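Arginyl-tRNA synthetase, putative (Plasmodium falciparum, PDB 5JLD) probably catalyses the ATP-dependent attachment of L-arginine to tRNA(Arg), releasing AMP and diphosphate, as a class I aminoacyl-tRNA synthetase. Local coordinates at residues 21-26 with 72-77; 50-54 with 66-70; 284-289 with 329-333. One frame throughout, in Å; residues are numbered along the deposited sequence.

Contact 1 of 3, residues 21-26 with 72-77; sequences SIQKCF and FIISNI
Ile73 O, in the last turn of helix 66-75, accepts two hydrogen bonds, one from across the contact and a weak one from its own segment. Ser21 OG donates to it across the contact at 2.7 Å, in the carbonyl plane and on a lone pair, while Asn76 N reaches Ile73 O at 3.1 Å in the weak bond. The hydroxyl arrives there because OG stands anti to the Ser21 backbone N (chi1 -177°). Ser21 CB lies against Ile77 CG1. Asn76, the first residue to leave helical geometry, lays its amide against helix 10-25 and divides its two ends. ND2 gives a nearly straight hydrogen bond (172°) to Cys25 SG at 3.3 Å, with the sulfur almost in the amide plane. OD1 accepts from Lys24 NZ at 3.1 Å; this donor, at the end of an extended chain, stands well above the carbonyl plane and off the lone pairs.

Cys25 SG also lies over one face of Phe72, 3.8 Å from the ring centroid, a sulfur-aromatic contact offset toward the rim. Phe72 in turn presents its edge to the face of Phe26, the ring planes inclined at 73°, in an offset edge-to-face pair whose nearest atoms, Phe26 CZ and Phe72 CD2, are 4.0 Å apart. Ile22 and Ile73 run side by side, pointing the same way, with Ile22 CG1 4.0 Å from Ile73 CD1.

The two helix ends of the N-terminal domain are thus joined by three hydrogen bonds, the Ser21 and Cys25 ends buried and the Lys24 end open to solvent, beside an apolar patch of Phe26, Phe72, Ile22 and Ile73. The buried Ser21 hydroxyl is satisfied, the thiol serves as acceptor and ring partner together, and two bonds restrict rotation of the Asn76 amide.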
ATOM      1  N   SER A  21     -27.970  16.291   9.203  1.00 43.88           N
ATOM      2  CA  SER A  21     -28.327  17.498   9.980  1.00 44.21           C
ATOM      3  C   SER A  21     -28.202  18.798   9.170  1.00 37.71           C
ATOM      4  O   SER A  21     -29.048  19.680   9.264  1.00 46.56           O
ATOM      5  CB  SER A  21     -27.481  17.627  11.232  1.00 42.16           C
ATOM      6  OG  SER A  21     -27.916  18.750  11.967  1.00 47.06           O
ATOM      7  N   ILE A  22     -27.149  18.897   8.373  1.00 39.47           N
ATOM      8  CA  ILE A  22     -26.915  20.049   7.515  1.00 49.81           C
ATOM      9  C   ILE A  22     -28.052  20.210   6.522  1.00 52.93           C
ATOM     10  O   ILE A  22     -28.595  21.308   6.365  1.00 56.41           O
ATOM     11  CB  ILE A  22     -25.571  19.919   6.745  1.00 46.42           C
ATOM     12  CG1 ILE A  22     -24.381  20.182   7.682  1.00 48.38           C
ATOM     13  CG2 ILE A  22     -25.533  20.888   5.573  1.00 41.54           C
ATOM     14  CD1 ILE A  22     -23.041  19.736   7.091  1.00 50.93           C
ATOM     15  N   GLN A  23     -28.416  19.110   5.865  1.00 48.77           N
ATOM     16  CA  GLN A  23     -29.530  19.123   4.915  1.00 54.44           C
ATOM     17  C   GLN A  23     -30.829  19.576   5.564  1.00 50.12           C
ATOM     18  O   GLN A  23     -31.588  20.351   4.982  1.00 48.71           O
ATOM     19  CB  GLN A  23     -29.729  17.742   4.295  1.00 64.32           C
ATOM     20  CG  GLN A  23     -29.990  17.807   2.818  1.00 72.72           C
ATOM     21  CD  GLN A  23     -28.847  18.481   2.086  1.00 74.83           C
ATOM     22  OE1 GLN A  23     -27.677  18.187   2.340  1.00 73.73           O
ATOM     23  NE2 GLN A  23     -29.175  19.405   1.195  1.00 75.46           N
ATOM     24  N   LYS A  24     -31.083  19.088   6.771  1.00 48.75           N
ATOM     25  CA  LYS A  24     -32.286  19.467   7.509  1.00 50.78           C
ATOM     26  C   LYS A  24     -32.266  20.964   7.874  1.00 63.32           C
ATOM     27  O   LYS A  24     -33.286  21.664   7.780  1.00 59.76           O
ATOM     28  CB  LYS A  24     -32.405  18.600   8.762  1.00 53.68           C
ATOM     29  CG  LYS A  24     -33.744  18.672   9.487  1.00 63.79           C
ATOM     30  CD  LYS A  24     -33.768  17.712  10.678  1.00 63.51           C
ATOM     31  CE  LYS A  24     -34.889  18.050  11.659  1.00 63.58           C
ATOM     32  NZ  LYS A  24     -34.698  17.374  12.983  1.00 57.42           N
ATOM     33  N   CYS A  25     -31.094  21.447   8.286  1.00 61.56           N
ATOM     34  CA  CYS A  25     -30.908  22.852   8.641  1.00 58.77           C
ATOM     35  C   CYS A  25     -31.095  23.771   7.447  1.00 54.61           C
ATOM     36  O   CYS A  25     -31.739  24.810   7.543  1.00 58.95           O
ATOM     37  CB  CYS A  25     -29.512  23.088   9.218  1.00 57.29           C
ATOM     38  SG  CYS A  25     -29.272  22.454  10.859  1.00 48.58           S
ATOM     39  N   PHE A  26     -30.497  23.385   6.326  1.00 49.58           N
ATOM     40  CA  PHE A  26     -30.524  24.217   5.140  1.00 56.05           C
ATOM     41  C   PHE A  26     -30.934  23.389   3.915  1.00 52.66           C
ATOM     42  O   PHE A  26     -30.087  23.013   3.112  1.00 55.73           O
ATOM     43  CB  PHE A  26     -29.154  24.871   4.950  1.00 57.78           C
ATOM     44  CG  PHE A  26     -28.616  25.524   6.208  1.00 58.08           C
ATOM     45  CD1 PHE A  26     -29.153  26.724   6.667  1.00 59.00           C
ATOM     46  CD2 PHE A  26     -27.580  24.940   6.928  1.00 56.25           C
ATOM     47  CE1 PHE A  26     -28.668  27.337   7.824  1.00 54.42           C
ATOM     48  CE2 PHE A  26     -27.088  25.542   8.085  1.00 53.62           C
ATOM     49  CZ  PHE A  26     -27.635  26.743   8.535  1.00 51.53           C
ATOM     50  N   PHE A  72     -27.097  25.411  15.623  1.00 46.05           N
ATOM     51  CA  PHE A  72     -28.262  24.929  14.877  1.00 56.00           C
ATOM     52  C   PHE A  72     -28.024  23.472  14.373  1.00 52.61           C
ATOM     53  O   PHE A  72     -28.857  22.549  14.600  1.00 49.85           O
ATOM     54  CB  PHE A  72     -28.552  25.903  13.727  1.00 57.20           C
ATOM     55  CG  PHE A  72     -29.860  25.671  13.027  1.00 51.21           C
ATOM     56  CD1 PHE A  72     -31.003  25.341  13.739  1.00 44.09           C
ATOM     57  CD2 PHE A  72     -29.949  25.820  11.646  1.00 46.98           C
ATOM     58  CE1 PHE A  72     -32.211  25.145  13.083  1.00 50.78           C
ATOM     59  CE2 PHE A  72     -31.146  25.621  10.984  1.00 48.36           C
ATOM     60  CZ  PHE A  72     -32.280  25.280  11.699  1.00 47.98           C
ATOM     61  N   ILE A  73     -26.862  23.256  13.754  1.00 40.15           N
ATOM     62  CA  ILE A  73     -26.498  21.905  13.297  1.00 39.03           C
ATOM     63  C   ILE A  73     -26.551  20.869  14.439  1.00 43.28           C
ATOM     64  O   ILE A  73     -27.118  19.794  14.296  1.00 44.69           O
ATOM     65  CB  ILE A  73     -25.093  21.882  12.674  1.00 46.01           C
ATOM     66  CG1 ILE A  73     -25.079  22.690  11.367  1.00 48.85           C
ATOM     67  CG2 ILE A  73     -24.630  20.432  12.456  1.00 38.32           C
ATOM     68  CD1 ILE A  73     -23.735  22.736  10.696  1.00 48.23           C
ATOM     69  N   ILE A  74     -25.952  21.208  15.570  1.00 42.05           N
ATOM     70  CA  ILE A  74     -25.979  20.350  16.749  1.00 47.42           C
ATOM     71  C   ILE A  74     -27.416  20.070  17.216  1.00 51.00           C
ATOM     72  O   ILE A  74     -27.760  18.925  17.523  1.00 42.78           O
ATOM     73  CB  ILE A  74     -25.160  20.985  17.897  1.00 48.74           C
ATOM     74  CG1 ILE A  74     -23.659  20.920  17.557  1.00 44.38           C
ATOM     75  CG2 ILE A  74     -25.473  20.315  19.245  1.00 45.91           C
ATOM     76  CD1 ILE A  74     -22.743  21.466  18.635  1.00 45.09           C
ATOM     77  N   SER A  75     -28.249  21.112  17.243  1.00 41.98           N
ATOM     78  CA  SER A  75     -29.643  20.979  17.659  1.00 46.65           C
ATOM     79  C   SER A  75     -30.388  20.022  16.730  1.00 48.77           C
ATOM     80  O   SER A  75     -31.381  19.411  17.135  1.00 47.11           O
ATOM     81  CB  SER A  75     -30.361  22.334  17.677  1.00 42.41           C
ATOM     82  OG  SER A  75     -30.746  22.723  16.359  1.00 42.60           O
ATOM     83  N   ASN A  76     -29.928  19.881  15.491  1.00 45.56           N
ATOM     84  CA  ASN A  76     -30.605  18.901  14.639  1.00 48.54           C
ATOM     85  C   ASN A  76     -29.923  17.522  14.564  1.00 55.31           C
ATOM     86  O   ASN A  76     -30.232  16.702  13.686  1.00 48.24           O
ATOM     87  CB  ASN A  76     -30.809  19.482  13.242  1.00 44.96           C
ATOM     88  CG  ASN A  76     -32.094  20.310  13.147  1.00 49.44           C
ATOM     89  OD1 ASN A  76     -33.142  19.919  13.671  1.00 47.15           O
ATOM     90  ND2 ASN A  76     -32.008  21.469  12.511  1.00 48.10           N
ATOM     91  N   ILE A  77     -29.029  17.257  15.516  1.00 53.34           N
ATOM     92  CA  ILE A  77     -28.431  15.929  15.667  1.00 48.86           C
ATOM     93  C   ILE A  77     -28.964  15.228  16.922  1.00 51.11           C
ATOM     94  O   ILE A  77     -28.959  15.796  18.014  1.00 48.52           O
ATOM     95  CB  ILE A  77     -26.897  16.014  15.748  1.00 50.36           C
ATOM     96  CG1 ILE A  77     -26.317  16.393  14.386  1.00 49.90           C
ATOM     97  CG2 ILE A  77     -26.301  14.695  16.255  1.00 45.79           C
ATOM     98  CD1 ILE A  77     -24.834  16.716  14.413  1.00 35.79           C
TER

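Contact 2 of 3, residues 50-54 with 66-70; sequences AINIY and AQKIS
Ala50 meets the second helix with its methyl: Ala50 CB sits 3.7 Å from Ser70 CB and 3.9 Å from Ile69 CG2. The small side chain lets the backbones come close, which the 8.4 Å separation of the local axes bears out. One residue on, Ile51 turns its side chain away, and the approach is made by its backbone, Ile51 CA lying 4.4 Å from Ala66 CB. Ile53 then places CG2 at 4.1 Å from Ile69 CD1.

Tyr54 ends the walk, using both a face and an edge of its ring. CG is anti to the backbone N (chi1 179°), which carries the ring out over Ala66. There Ala66 N lies 3.6 Å above the ring plane, over its centre. Ile69 CD1 takes the ring edge instead, in plane, its side chain running at about a right angle to the tyrosine and touching Tyr54 CB at 3.7 Å. No hydrogen bond crosses this interface; the side chains meet through apolar contacts, with a backbone nitrogen over the Tyr54 ring.

The local helix directions make an angle of 123°, closer to antiparallel than to parallel. Helix 49-57 follows strand 45-47 of the antiparallel sheet of the N-terminal domain, and Ile53 also touches Glu31; helix 66-75, where Ile69 touches Tyr63 and Ser70 touches Ser87, leads on to strand 82-86 of the same sheet.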
ATOM      1  N   ALA A  50     -19.800  24.199   9.437  1.00 42.83           N
ATOM      2  CA  ALA A  50     -20.456  25.429   9.865  1.00 47.75           C
ATOM      3  C   ALA A  50     -19.634  26.646   9.463  1.00 45.73           C
ATOM      4  O   ALA A  50     -20.182  27.700   9.161  1.00 42.68           O
ATOM      5  CB  ALA A  50     -20.694  25.431  11.380  1.00 42.83           C
ATOM      6  N   ILE A  51     -18.314  26.497   9.457  1.00 53.44           N
ATOM      7  CA  ILE A  51     -17.436  27.628   9.170  1.00 52.26           C
ATOM      8  C   ILE A  51     -17.598  28.032   7.700  1.00 46.17           C
ATOM      9  O   ILE A  51     -17.805  29.206   7.380  1.00 51.63           O
ATOM     10  CB  ILE A  51     -15.979  27.289   9.522  1.00 53.73           C
ATOM     11  CG1 ILE A  51     -15.887  27.053  11.037  1.00 61.07           C
ATOM     12  CG2 ILE A  51     -15.026  28.414   9.086  1.00 44.82           C
ATOM     13  CD1 ILE A  51     -14.551  26.538  11.529  1.00 57.46           C
ATOM     14  N   ASN A  52     -17.590  27.047   6.819  1.00 44.43           N
ATOM     15  CA  ASN A  52     -17.808  27.320   5.399  1.00 53.64           C
ATOM     16  C   ASN A  52     -19.227  27.808   5.083  1.00 60.68           C
ATOM     17  O   ASN A  52     -19.417  28.689   4.236  1.00 61.25           O
ATOM     18  CB  ASN A  52     -17.465  26.080   4.583  1.00 57.20           C
ATOM     19  CG  ASN A  52     -15.961  25.908   4.421  1.00 71.68           C
ATOM     20  OD1 ASN A  52     -15.174  26.708   4.946  1.00 63.94           O
ATOM     21  ND2 ASN A  52     -15.552  24.864   3.705  1.00 81.01           N
ATOM     22  N   ILE A  53     -20.221  27.271   5.785  1.00 58.31           N
ATOM     23  CA  ILE A  53     -21.590  27.729   5.580  1.00 45.04           C
ATOM     24  C   ILE A  53     -21.716  29.180   6.019  1.00 51.09           C
ATOM     25  O   ILE A  53     -22.409  29.965   5.377  1.00 59.03           O
ATOM     26  CB  ILE A  53     -22.604  26.850   6.331  1.00 44.90           C
ATOM     27  CG1 ILE A  53     -22.597  25.434   5.747  1.00 50.95           C
ATOM     28  CG2 ILE A  53     -24.004  27.431   6.213  1.00 44.01           C
ATOM     29  CD1 ILE A  53     -23.445  24.439   6.501  1.00 51.71           C
ATOM     30  N   TYR A  54     -21.035  29.540   7.107  1.00 51.79           N
ATOM     31  CA  TYR A  54     -21.072  30.916   7.605  1.00 54.11           C
ATOM     32  C   TYR A  54     -20.360  31.847   6.641  1.00 51.40           C
ATOM     33  O   TYR A  54     -20.811  32.955   6.402  1.00 49.78           O
ATOM     34  CB  TYR A  54     -20.439  31.032   8.999  1.00 54.72           C
ATOM     35  CG  TYR A  54     -20.441  32.446   9.557  1.00 54.48           C
ATOM     36  CD1 TYR A  54     -21.625  33.077   9.900  1.00 59.29           C
ATOM     37  CD2 TYR A  54     -19.255  33.144   9.746  1.00 52.05           C
ATOM     38  CE1 TYR A  54     -21.633  34.364  10.409  1.00 62.49           C
ATOM     39  CE2 TYR A  54     -19.252  34.432  10.258  1.00 59.96           C
ATOM     40  CZ  TYR A  54     -20.441  35.037  10.583  1.00 62.04           C
ATOM     41  OH  TYR A  54     -20.446  36.315  11.096  1.00 65.67           O
ATOM     42  N   ALA A  66     -20.246  32.136  13.254  1.00 56.34           N
ATOM     43  CA  ALA A  66     -20.251  30.743  12.824  1.00 53.44           C
ATOM     44  C   ALA A  66     -20.763  29.798  13.933  1.00 50.32           C
ATOM     45  O   ALA A  66     -21.426  28.779  13.654  1.00 49.93           O
ATOM     46  CB  ALA A  66     -18.837  30.327  12.350  1.00 48.27           C
ATOM     47  N   GLN A  67     -20.478  30.148  15.186  1.00 45.55           N
ATOM     48  CA  GLN A  67     -20.856  29.288  16.307  1.00 47.87           C
ATOM     49  C   GLN A  67     -22.369  29.080  16.372  1.00 43.23           C
ATOM     50  O   GLN A  67     -22.828  27.996  16.705  1.00 44.39           O
ATOM     51  CB  GLN A  67     -20.339  29.841  17.649  1.00 43.62           C
ATOM     52  CG  GLN A  67     -20.543  28.832  18.793  1.00 48.60           C
ATOM     53  CD  GLN A  67     -19.718  29.111  20.034  1.00 47.45           C
ATOM     54  OE1 GLN A  67     -19.329  30.248  20.303  1.00 46.79           O
ATOM     55  NE2 GLN A  67     -19.416  28.053  20.783  1.00 42.76           N
ATOM     56  N   LYS A  68     -23.147  30.103  16.046  1.00 44.34           N
ATOM     57  CA  LYS A  68     -24.593  29.918  16.043  1.00 51.65           C
ATOM     58  C   LYS A  68     -25.055  28.907  14.996  1.00 47.55           C
ATOM     59  O   LYS A  68     -25.948  28.093  15.248  1.00 50.89           O
ATOM     60  CB  LYS A  68     -25.302  31.247  15.845  1.00 58.38           C
ATOM     61  CG  LYS A  68     -24.861  32.303  16.839  1.00 64.20           C
ATOM     62  CD  LYS A  68     -26.033  33.167  17.196  1.00 71.09           C
ATOM     63  CE  LYS A  68     -26.546  33.901  15.974  1.00 74.42           C
ATOM     64  NZ  LYS A  68     -27.272  35.125  16.370  1.00 85.19           N
ATOM     65  N   ILE A  69     -24.417  28.932  13.837  1.00 46.32           N
ATOM     66  CA  ILE A  69     -24.703  27.941  12.811  1.00 42.55           C
ATOM     67  C   ILE A  69     -24.355  26.554  13.341  1.00 44.00           C
ATOM     68  O   ILE A  69     -25.152  25.609  13.224  1.00 45.56           O
ATOM     69  CB  ILE A  69     -23.938  28.255  11.513  1.00 45.92           C
ATOM     70  CG1 ILE A  69     -24.440  29.593  10.942  1.00 53.48           C
ATOM     71  CG2 ILE A  69     -24.049  27.104  10.489  1.00 41.30           C
ATOM     72  CD1 ILE A  69     -23.955  29.881   9.512  1.00 56.47           C
ATOM     73  N   SER A  70     -23.194  26.430  13.977  1.00 45.17           N
ATOM     74  CA  SER A  70     -22.818  25.107  14.465  1.00 47.75           C
ATOM     75  C   SER A  70     -23.812  24.625  15.526  1.00 42.97           C
ATOM     76  O   SER A  70     -24.111  23.438  15.597  1.00 44.53           O
ATOM     77  CB  SER A  70     -21.391  25.105  15.012  1.00 46.53           C
ATOM     78  OG  SER A  70     -21.315  25.705  16.271  1.00 50.57           O
TER

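Contact 3 of 3, residues 284-289 with 329-333; sequences TVLDLL and VAALY
Tyr333 packs against Val285 and Leu288 where helix 326-337, which leads into the parallel Rossmann-type sheet of the class I synthetase catalytic domain, meets helix 282-292, of the segment ahead of strand 343-349, nearly at right angles. The local axes stand 88° apart and pass 10.2 Å from each other, a wide spacing that the tyrosine ring helps to fill. At CB, chi1 of 162° puts CG anti to the backbone N and directs the ring toward helix 282-292. CG comes first, 4.0 Å from Val285 CG2. The same methyl is nearer to Tyr333 CD2, at 3.7 Å, and approaches the ring obliquely as the two side chains slide past each other in opposite directions. Leu288 CD1 approaches CE1 instead, at 3.5 Å, its side chain crossing the tyrosine at about a right angle. At the tip, Tyr333 OH is 4.1 Å from that leucine methyl and 4.4 Å from Thr284 CG2, so the phenol oxygen meets carbon here and makes no hydrogen bond across the contact.

Trp368 stacks edge-to-face with Tyr333 and also touches Val285. Leu332 rests on Val344 and Tyr346, placing helix 326-337 against the parallel sheet, while Leu289 and Val329 both touch Leu315 of strand 313-316. Val285 CG2 additionally meets Ala330 CB at 3.7 Å. Farther along helix 282-292, Leu289 and Val329 reach toward each other tip to tip, with Leu289 CD1 and Val329 CG1 3.8 Å apart.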
ATOM      1  N   THR A 284      -2.180  -4.450 -33.381  1.00 41.28           N
ATOM      2  CA  THR A 284      -3.597  -4.386 -33.059  1.00 43.67           C
ATOM      3  C   THR A 284      -3.869  -3.089 -32.273  1.00 44.54           C
ATOM      4  O   THR A 284      -4.738  -2.280 -32.652  1.00 49.84           O
ATOM      5  CB  THR A 284      -4.047  -5.629 -32.250  1.00 46.21           C
ATOM      6  OG1 THR A 284      -4.138  -6.756 -33.126  1.00 51.40           O
ATOM      7  CG2 THR A 284      -5.403  -5.414 -31.581  1.00 43.29           C
ATOM      8  N   VAL A 285      -3.063  -2.834 -31.249  1.00 43.94           N
ATOM      9  CA  VAL A 285      -3.363  -1.676 -30.406  1.00 41.61           C
ATOM     10  C   VAL A 285      -3.235  -0.432 -31.271  1.00 44.08           C
ATOM     11  O   VAL A 285      -4.117   0.442 -31.236  1.00 43.52           O
ATOM     12  CB  VAL A 285      -2.456  -1.586 -29.148  1.00 48.38           C
ATOM     13  CG1 VAL A 285      -2.739  -0.294 -28.366  1.00 44.51           C
ATOM     14  CG2 VAL A 285      -2.710  -2.777 -28.236  1.00 43.59           C
ATOM     15  N   LEU A 286      -2.224  -0.410 -32.149  1.00 46.21           N
ATOM     16  CA  LEU A 286      -1.991   0.832 -32.871  1.00 48.28           C
ATOM     17  C   LEU A 286      -3.125   0.979 -33.862  1.00 52.03           C
ATOM     18  O   LEU A 286      -3.644   2.094 -34.061  1.00 48.60           O
ATOM     19  CB  LEU A 286      -0.633   0.852 -33.553  1.00 41.74           C
ATOM     20  CG  LEU A 286       0.547   1.108 -32.610  1.00 49.82           C
ATOM     21  CD1 LEU A 286       1.785   1.389 -33.410  1.00 42.66           C
ATOM     22  CD2 LEU A 286       0.271   2.260 -31.630  1.00 53.56           C
ATOM     23  N   ASP A 287      -3.571  -0.170 -34.397  1.00 46.44           N
ATOM     24  CA  ASP A 287      -4.637  -0.160 -35.392  1.00 41.87           C
ATOM     25  C   ASP A 287      -5.827   0.481 -34.732  1.00 47.24           C
ATOM     26  O   ASP A 287      -6.422   1.416 -35.291  1.00 50.89           O
ATOM     27  CB  ASP A 287      -4.956  -1.570 -35.900  1.00 47.41           C
ATOM     28  CG  ASP A 287      -3.953  -2.050 -36.945  1.00 56.03           C
ATOM     29  OD1 ASP A 287      -3.273  -1.188 -37.545  1.00 55.83           O
ATOM     30  OD2 ASP A 287      -3.831  -3.279 -37.153  1.00 58.44           O
ATOM     31  N   LEU A 288      -6.092   0.065 -33.490  1.00 40.32           N
ATOM     32  CA  LEU A 288      -7.272   0.579 -32.796  1.00 52.72           C
ATOM     33  C   LEU A 288      -7.144   2.089 -32.672  1.00 55.49           C
ATOM     34  O   LEU A 288      -8.062   2.832 -33.048  1.00 59.02           O
ATOM     35  CB  LEU A 288      -7.447  -0.080 -31.422  1.00 47.12           C
ATOM     36  CG  LEU A 288      -8.016  -1.508 -31.542  1.00 47.46           C
ATOM     37  CD1 LEU A 288      -8.059  -2.191 -30.183  1.00 44.72           C
ATOM     38  CD2 LEU A 288      -9.405  -1.521 -32.193  1.00 46.35           C
ATOM     39  N   LEU A 289      -5.971   2.540 -32.227  1.00 52.63           N
ATOM     40  CA  LEU A 289      -5.775   3.961 -32.006  1.00 46.79           C
ATOM     41  C   LEU A 289      -5.893   4.718 -33.319  1.00 52.87           C
ATOM     42  O   LEU A 289      -6.483   5.796 -33.357  1.00 51.65           O
ATOM     43  CB  LEU A 289      -4.430   4.220 -31.344  1.00 48.06           C
ATOM     44  CG  LEU A 289      -4.506   3.832 -29.867  1.00 50.84           C
ATOM     45  CD1 LEU A 289      -3.129   3.812 -29.242  1.00 51.38           C
ATOM     46  CD2 LEU A 289      -5.444   4.792 -29.117  1.00 50.71           C
ATOM     47  N   VAL A 329       0.842   1.842 -23.316  1.00 39.42           N
ATOM     48  CA  VAL A 329      -0.506   1.986 -23.843  1.00 47.31           C
ATOM     49  C   VAL A 329      -1.128   0.608 -24.106  1.00 50.91           C
ATOM     50  O   VAL A 329      -2.275   0.366 -23.726  1.00 46.79           O
ATOM     51  CB  VAL A 329      -0.506   2.848 -25.132  1.00 43.51           C
ATOM     52  CG1 VAL A 329      -1.902   2.914 -25.736  1.00 40.82           C
ATOM     53  CG2 VAL A 329       0.007   4.259 -24.815  1.00 39.98           C
ATOM     54  N   ALA A 330      -0.361  -0.296 -24.723  1.00 50.75           N
ATOM     55  CA  ALA A 330      -0.854  -1.647 -24.993  1.00 45.14           C
ATOM     56  C   ALA A 330      -1.138  -2.386 -23.701  1.00 46.86           C
ATOM     57  O   ALA A 330      -2.136  -3.097 -23.603  1.00 45.09           O
ATOM     58  CB  ALA A 330       0.158  -2.462 -25.863  1.00 37.62           C
ATOM     59  N   ALA A 331      -0.261  -2.245 -22.711  1.00 43.25           N
ATOM     60  CA  ALA A 331      -0.487  -2.949 -21.455  1.00 40.04           C
ATOM     61  C   ALA A 331      -1.791  -2.470 -20.825  1.00 42.50           C
ATOM     62  O   ALA A 331      -2.570  -3.288 -20.322  1.00 41.55           O
ATOM     63  CB  ALA A 331       0.680  -2.763 -20.491  1.00 38.04           C
ATOM     64  N   LEU A 332      -2.050  -1.159 -20.856  1.00 40.81           N
ATOM     65  CA  LEU A 332      -3.298  -0.690 -20.226  1.00 38.91           C
ATOM     66  C   LEU A 332      -4.516  -1.164 -21.046  1.00 36.65           C
ATOM     67  O   LEU A 332      -5.536  -1.562 -20.472  1.00 38.69           O
ATOM     68  CB  LEU A 332      -3.303   0.830 -20.060  1.00 42.37           C
ATOM     69  CG  LEU A 332      -4.362   1.436 -19.131  1.00 45.49           C
ATOM     70  CD1 LEU A 332      -4.629   0.593 -17.869  1.00 36.01           C
ATOM     71  CD2 LEU A 332      -3.905   2.831 -18.730  1.00 33.90           C
ATOM     72  N   TYR A 333      -4.397  -1.124 -22.377  1.00 34.46           N
ATOM     73  CA  TYR A 333      -5.399  -1.747 -23.262  1.00 43.73           C
ATOM     74  C   TYR A 333      -5.735  -3.184 -22.844  1.00 38.93           C
ATOM     75  O   TYR A 333      -6.909  -3.572 -22.731  1.00 42.61           O
ATOM     76  CB  TYR A 333      -4.915  -1.757 -24.722  1.00 45.76           C
ATOM     77  CG  TYR A 333      -5.677  -2.750 -25.584  1.00 43.49           C
ATOM     78  CD1 TYR A 333      -6.900  -2.416 -26.150  1.00 41.04           C
ATOM     79  CD2 TYR A 333      -5.186  -4.034 -25.796  1.00 41.69           C
ATOM     80  CE1 TYR A 333      -7.609  -3.336 -26.917  1.00 44.04           C
ATOM     81  CE2 TYR A 333      -5.885  -4.954 -26.555  1.00 44.11           C
ATOM     82  CZ  TYR A 333      -7.089  -4.597 -27.119  1.00 47.51           C
ATOM     83  OH  TYR A 333      -7.772  -5.510 -27.872  1.00 58.20           O
TER

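How the contacts relate
Contacts 1 and 2 form one continuous core in the N-terminal domain: their centres are 11 Å apart, both use helix 66-75, and contact 2 is nested within the loop that contact 1 closes. Phe26 bridges them, with CE2 4.1 Å from Ile53 CG2 and CZ 4.1 Å from Ile69 CG2; Ile73 CD1 adds a touch to Ala50 CB. Helices 10-25, 49-57 and 66-75 therefore pack as a trio. Contact 3 is separate, in the catalytic domain, following the other two in series. Its centre is 52 Å from each of theirs, and nearest atoms are about 35 Å from contact 1 and about 34 Å from contact 2, too far for any direct contact.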